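PDB 3UMB: dehalogenase-like hydrolase from Ralstonia solanacearum, which probably hydrolyses small (S)-2-haloalkanoic acids to the corresponding (R)-2-hydroxyalkanoic acids, releasing a halide ion. Local coordinates for residues L81-N85 with H86-T90; Y161-A164 with P165-F168; G169-A172 with A173-L176. All coordinates share one frame; numbering follows the deposited sequence.

In the fold
All three contacts are local, each in one run of chain, but sit in different parts of this HAD-superfamily fold. Contact 1 is a surface contact at the start of helix 85-96, its centre about 37 Å from that of contact 2. Contacts 2 and 3 lie on the other side of the chain's centre, about 8 Å apart between centres, and touch through Pro165 and Ile175; together they cover helix 163-168 and the turn into strand 175-179. Contact 1 packs a leucine against a glutamate whose carboxylate is salt-bridged to helix 64-78, the partly buried contact 2 mixes helix bonds with apolar and arginine packing, and contact 3 combines a 3-10 turn with aliphatic packing near the surface.

Contact 1: residues L81-N85 with H86-T90; sequences LPLGN and HAEAT
Leu83 and Glu88 meet across the start of helix 85-96, with Gly84 at the N-cap. Leu83 comes in from the preceding loop and its side chain crosses that of Glu88 at about a right angle. The two methyls of Leu83 do different jobs. CD1 lies against the helix backbone, 3.7 Å from Glu88 N, and touches the methyl of Ala87 more loosely, whereas CD2 of Leu83 reaches the carboxylate, 3.3 Å from Glu88 OE1. With CG of Leu83 anti to the backbone N (chi1 -178°), the branch is carried to the helix flank.

Beneath this side-chain contact the first turn is tied by its backbone. Glu88 N donates to Gly84 O at 3.1 Å, and Ala89 N donates to Asn85 O at 2.8 Å, both nearly straight. The carbonyl of the N-cap glycine thus receives the first of these helical bonds, and Glu88 CB packs against that same oxygen.

Farther out, the carboxylate of Glu88 is held by a salt bridge from its OE2 to Arg73 on helix 64-78, so the oxygen beside Leu83 belongs to a group already engaged. Leu83 also rests on Leu72 and Cys76 of that helix, and Ala87 on Leu28 of helix 19-28; the turn therefore packs against two neighbouring helices. On the other flank, Thr90 OG1 donates to His86 O at 3.0 Å from above the carbonyl plane, sharing that acceptor with Thr90 N, and the hydroxyl oxygen also sits 3.3 Å above the His86 ring plane, offset toward the rim.

Contact 2: residues Y161-A164 with P165-F168; sequences YALA and PRAF
Arg166 folds back along the preceding turn, bringing NH2 to 3.3 Å from Leu163 CD2. Its chain bends at chi2 and chi3 (-147° and -62°), which lays the guanidinium obliquely beside that methyl and near the methyl of Ala162.

The backbone bonds between 161-164 and 165-168 run from residue i+4 to residue i. Ala167 N donates to Leu163 O at 3.1 Å and Phe168 N to Ala164 O at 3.1 Å, while the bond from Arg166 N to Ala162 O is weak. Proline has no N-H to give, so at Pro165 the ring CD instead lies 3.3 Å from Tyr161 O. The carbonyl oxygen of Ala164, besides accepting from Phe168 N, meets the edge of the Phe168 ring in its plane, with CD2 nearest.

Among the apolar contacts, Ala164 CB lies 3.4 Å from Pro165 CD, a closeness set largely by the peptide bond between them. Beyond the turn, Phe168 packs edge-to-face with His144 and touches strand 6-9, and Tyr161 OH is hydrogen-bonded to Asp184.

The chemistry is therefore two-sided: Ala164 and Phe168 face the parallel sheet, whereas the charged end of Arg166 runs along the helix on its exposed side.

Contact 3: residues G169-A172 with A173-L176; sequences GVPA and AQIL
Val170 chi1 of -57° sets CG1 anti to the carbonyl carbon and CG2 between that carbon and the backbone N, while Ile175 places CG1 anti to its carbonyl carbon; these torsions turn Val170 CG2 and Ile175 CG1 toward each other. Val170 CG2 stands 3.2 Å from Ile175 CG1 and 3.5 Å from Ile175 CD1, shorter than normal contact; the exact values are doubtful, the aliphatic packing clear.

Alongside, Gln174 runs extended beyond CG and crosses Pro171 obliquely. Its amide lies against the CG-CD side of the proline ring, with NE2 of Gln174 3.8 Å from CG of Pro171 and OE1 of Gln174 3.9 Å from CD of Pro171. This is van der Waals packing, and the same oxygen approaches Val170 CB.

The backbone turns through a short 3-10 segment. Gln174 N donates to Pro171 O at 3.1 Å and Ile175 N to Ala172 O at 2.9 Å, each bond joining residues three apart. Both donors stand well above the plane of the carbonyl they reach.

Gly169, with positive phi, ends helix 163-168, and the turn then feeds strand 175-179 of the parallel sheet, the helix-to-strand link of this Rossmann-like fold. Ile175 bonds through its backbone to Thr194 and packs on Val8, and Leu176 pairs with Ala6 and Val8, setting the new strand between strands 6-9 and 194-198, with helix 219-227 against Leu176.

Contact 1: residues L81-N85 with H86-T90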
# COMPACT_ATOMS: atom_id res chain seq x y z
N LEU A 81 0.80 -17.02 15.51
CA LEU A 81 1.70 -16.79 16.65
C LEU A 81 0.99 -16.38 17.96
O LEU A 81 0.10 -15.52 17.93
CB LEU A 81 2.70 -15.70 16.27
CG LEU A 81 3.44 -15.90 14.95
CD1 LEU A 81 4.35 -14.66 14.70
CD2 LEU A 81 4.26 -17.18 14.97
N PRO A 82 1.40 -16.96 19.12
CA PRO A 82 0.81 -16.65 20.44
C PRO A 82 1.12 -15.24 21.06
O PRO A 82 1.86 -15.13 22.04
CB PRO A 82 1.35 -17.77 21.34
CG PRO A 82 2.58 -18.20 20.72
CD PRO A 82 2.37 -18.07 19.23
N LEU A 83 0.48 -14.21 20.50
CA LEU A 83 0.67 -12.83 20.91
C LEU A 83 -0.44 -12.39 21.85
O LEU A 83 -1.51 -11.96 21.42
CB LEU A 83 0.71 -11.89 19.68
CG LEU A 83 0.94 -10.39 19.95
CD1 LEU A 83 2.40 -10.01 19.66
CD2 LEU A 83 -0.02 -9.54 19.14
N GLY A 84 -0.19 -12.50 23.14
CA GLY A 84 -1.06 -11.89 24.15
C GLY A 84 -0.43 -10.60 24.67
O GLY A 84 0.52 -10.08 24.08
N ASN A 85 -0.93 -10.11 25.80
CA ASN A 85 -0.51 -8.81 26.31
C ASN A 85 1.02 -8.68 26.52
O ASN A 85 1.62 -7.72 26.05
CB ASN A 85 -1.30 -8.45 27.57
CG ASN A 85 -2.79 -8.31 27.29
OD1 ASN A 85 -3.20 -7.64 26.34
ND2 ASN A 85 -3.61 -8.97 28.13
N HIS A 86 1.66 -9.65 27.17
CA HIS A 86 3.10 -9.51 27.44
C HIS A 86 3.86 -9.41 26.13
O HIS A 86 4.61 -8.46 25.97
CB HIS A 86 3.69 -10.64 28.34
CG HIS A 86 5.20 -10.60 28.44
ND1 HIS A 86 5.87 -9.83 29.38
CD2 HIS A 86 6.16 -11.20 27.69
CE1 HIS A 86 7.18 -9.98 29.22
NE2 HIS A 86 7.38 -10.79 28.19
N ALA A 87 3.68 -10.35 25.19
CA ALA A 87 4.57 -10.36 23.99
C ALA A 87 4.32 -9.12 23.09
O ALA A 87 5.23 -8.61 22.45
CB ALA A 87 4.44 -11.65 23.20
N GLU A 88 3.07 -8.68 23.06
CA GLU A 88 2.66 -7.43 22.44
C GLU A 88 3.35 -6.23 23.11
O GLU A 88 4.07 -5.50 22.46
CB GLU A 88 1.15 -7.26 22.56
CG GLU A 88 0.64 -5.95 22.05
CD GLU A 88 -0.79 -6.02 21.66
OE1 GLU A 88 -1.14 -6.94 20.90
OE2 GLU A 88 -1.57 -5.17 22.10
N ALA A 89 3.12 -6.04 24.41
CA ALA A 89 3.81 -4.98 25.15
C ALA A 89 5.32 -5.02 24.86
O ALA A 89 5.91 -4.02 24.51
CB ALA A 89 3.51 -5.05 26.67
N THR A 90 5.93 -6.18 24.92
CA THR A 90 7.38 -6.29 24.70
C THR A 90 7.83 -5.82 23.35
O THR A 90 8.93 -5.28 23.20
CB THR A 90 7.87 -7.74 24.83
OG1 THR A 90 7.62 -8.20 26.16
CG2 THR A 90 9.37 -7.85 24.55

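Contact 2: residues Y161-A164 with P165-F168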
# COMPACT_ATOMS: atom_id res chain seq x y z
N TYR A 161 3.70 15.94 3.12
CA TYR A 161 4.93 16.53 2.58
C TYR A 161 4.96 18.05 2.87
O TYR A 161 5.98 18.61 3.32
CB TYR A 161 5.10 16.22 1.08
CG TYR A 161 5.44 14.76 0.79
CD1 TYR A 161 6.58 14.14 1.37
CD2 TYR A 161 4.66 14.01 -0.06
CE1 TYR A 161 6.89 12.77 1.14
CE2 TYR A 161 4.96 12.63 -0.32
CZ TYR A 161 6.08 12.03 0.29
OH TYR A 161 6.36 10.70 0.01
N ALA A 162 3.80 18.70 2.73
CA ALA A 162 3.73 20.12 2.91
C ALA A 162 4.16 20.59 4.27
O ALA A 162 4.48 21.76 4.40
CB ALA A 162 2.35 20.69 2.59
N LEU A 163 4.16 19.73 5.27
CA LEU A 163 4.56 20.16 6.61
C LEU A 163 5.99 20.76 6.63
O LEU A 163 6.25 21.67 7.41
CB LEU A 163 4.40 19.04 7.68
CG LEU A 163 2.99 18.58 8.10
CD1 LEU A 163 3.01 17.23 8.84
CD2 LEU A 163 2.29 19.62 8.93
N ALA A 164 6.89 20.28 5.78
CA ALA A 164 8.30 20.66 5.95
C ALA A 164 8.59 22.03 5.36
O ALA A 164 9.17 22.86 6.04
CB ALA A 164 9.24 19.61 5.44
N PRO A 165 8.14 22.32 4.13
CA PRO A 165 8.24 23.72 3.73
C PRO A 165 7.67 24.69 4.76
O PRO A 165 8.32 25.69 5.06
CB PRO A 165 7.49 23.75 2.42
CG PRO A 165 7.81 22.37 1.83
CD PRO A 165 7.66 21.48 3.02
N ARG A 166 6.52 24.36 5.37
CA ARG A 166 5.88 25.27 6.33
C ARG A 166 6.71 25.55 7.50
O ARG A 166 6.88 26.69 7.84
CB ARG A 166 4.56 24.76 6.90
CG ARG A 166 3.38 25.32 6.16
CD ARG A 166 2.15 25.53 7.08
NE ARG A 166 1.67 24.30 7.66
CZ ARG A 166 1.24 23.28 6.96
NH1 ARG A 166 1.22 23.34 5.63
NH2 ARG A 166 0.77 22.22 7.57
N ALA A 167 7.17 24.49 8.16
CA ALA A 167 8.00 24.64 9.37
C ALA A 167 9.34 25.39 9.12
O ALA A 167 9.79 26.14 9.97
CB ALA A 167 8.27 23.29 10.01
N PHE A 168 9.95 25.18 7.94
CA PHE A 168 11.28 25.74 7.64
C PHE A 168 11.26 27.13 7.00
O PHE A 168 12.31 27.75 6.91
CB PHE A 168 12.10 24.74 6.79
CG PHE A 168 12.71 23.63 7.62
CD1 PHE A 168 13.97 23.76 8.16
CD2 PHE A 168 11.95 22.52 7.97
CE1 PHE A 168 14.49 22.77 8.97
CE2 PHE A 168 12.45 21.54 8.79
CZ PHE A 168 13.73 21.66 9.29

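Contact 3: residues G169-A172 with A173-L176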
# COMPACT_ATOMS: atom_id res chain seq x y z
N GLY A 169 10.08 27.58 6.56
CA GLY A 169 9.91 28.86 5.94
C GLY A 169 10.57 28.94 4.58
O GLY A 169 10.82 30.04 4.10
N VAL A 170 10.83 27.78 3.95
CA VAL A 170 11.42 27.70 2.61
C VAL A 170 10.58 26.82 1.66
O VAL A 170 9.88 25.92 2.11
CB VAL A 170 12.89 27.18 2.65
CG1 VAL A 170 13.75 28.07 3.57
CG2 VAL A 170 12.96 25.73 3.11
N PRO A 171 10.65 27.09 0.33
CA PRO A 171 10.00 26.26 -0.66
C PRO A 171 10.59 24.88 -0.60
O PRO A 171 11.73 24.73 -0.19
CB PRO A 171 10.42 26.90 -2.00
CG PRO A 171 10.73 28.26 -1.69
CD PRO A 171 11.23 28.30 -0.27
N ALA A 172 9.81 23.89 -1.02
CA ALA A 172 10.25 22.49 -1.22
C ALA A 172 11.59 22.38 -1.99
O ALA A 172 12.48 21.60 -1.61
CB ALA A 172 9.16 21.70 -1.95
N ALA A 173 11.72 23.16 -3.06
CA ALA A 173 12.93 23.07 -3.92
C ALA A 173 14.22 23.31 -3.16
O ALA A 173 15.28 22.82 -3.56
CB ALA A 173 12.83 24.00 -5.10
N GLN A 174 14.13 24.02 -2.05
CA GLN A 174 15.32 24.36 -1.27
C GLN A 174 15.52 23.47 -0.04
O GLN A 174 16.39 23.76 0.78
CB GLN A 174 15.24 25.84 -0.84
CG GLN A 174 15.24 26.83 -2.02
CD GLN A 174 14.90 28.27 -1.60
OE1 GLN A 174 15.12 28.68 -0.45
NE2 GLN A 174 14.37 29.06 -2.56
N ILE A 175 14.70 22.44 0.12
CA ILE A 175 14.90 21.47 1.20
C ILE A 175 15.41 20.20 0.55
O ILE A 175 14.94 19.80 -0.50
CB ILE A 175 13.59 21.23 2.00
CG1 ILE A 175 13.11 22.55 2.62
CG2 ILE A 175 13.78 20.18 3.10
CD1 ILE A 175 11.87 22.44 3.52
N LEU A 176 16.45 19.61 1.15
CA LEU A 176 16.87 18.26 0.76
C LEU A 176 16.09 17.26 1.60
O LEU A 176 16.16 17.25 2.85
CB LEU A 176 18.37 18.03 0.91
CG LEU A 176 18.82 16.61 0.51
CD1 LEU A 176 18.56 16.30 -0.99
CD2 LEU A 176 20.29 16.40 0.86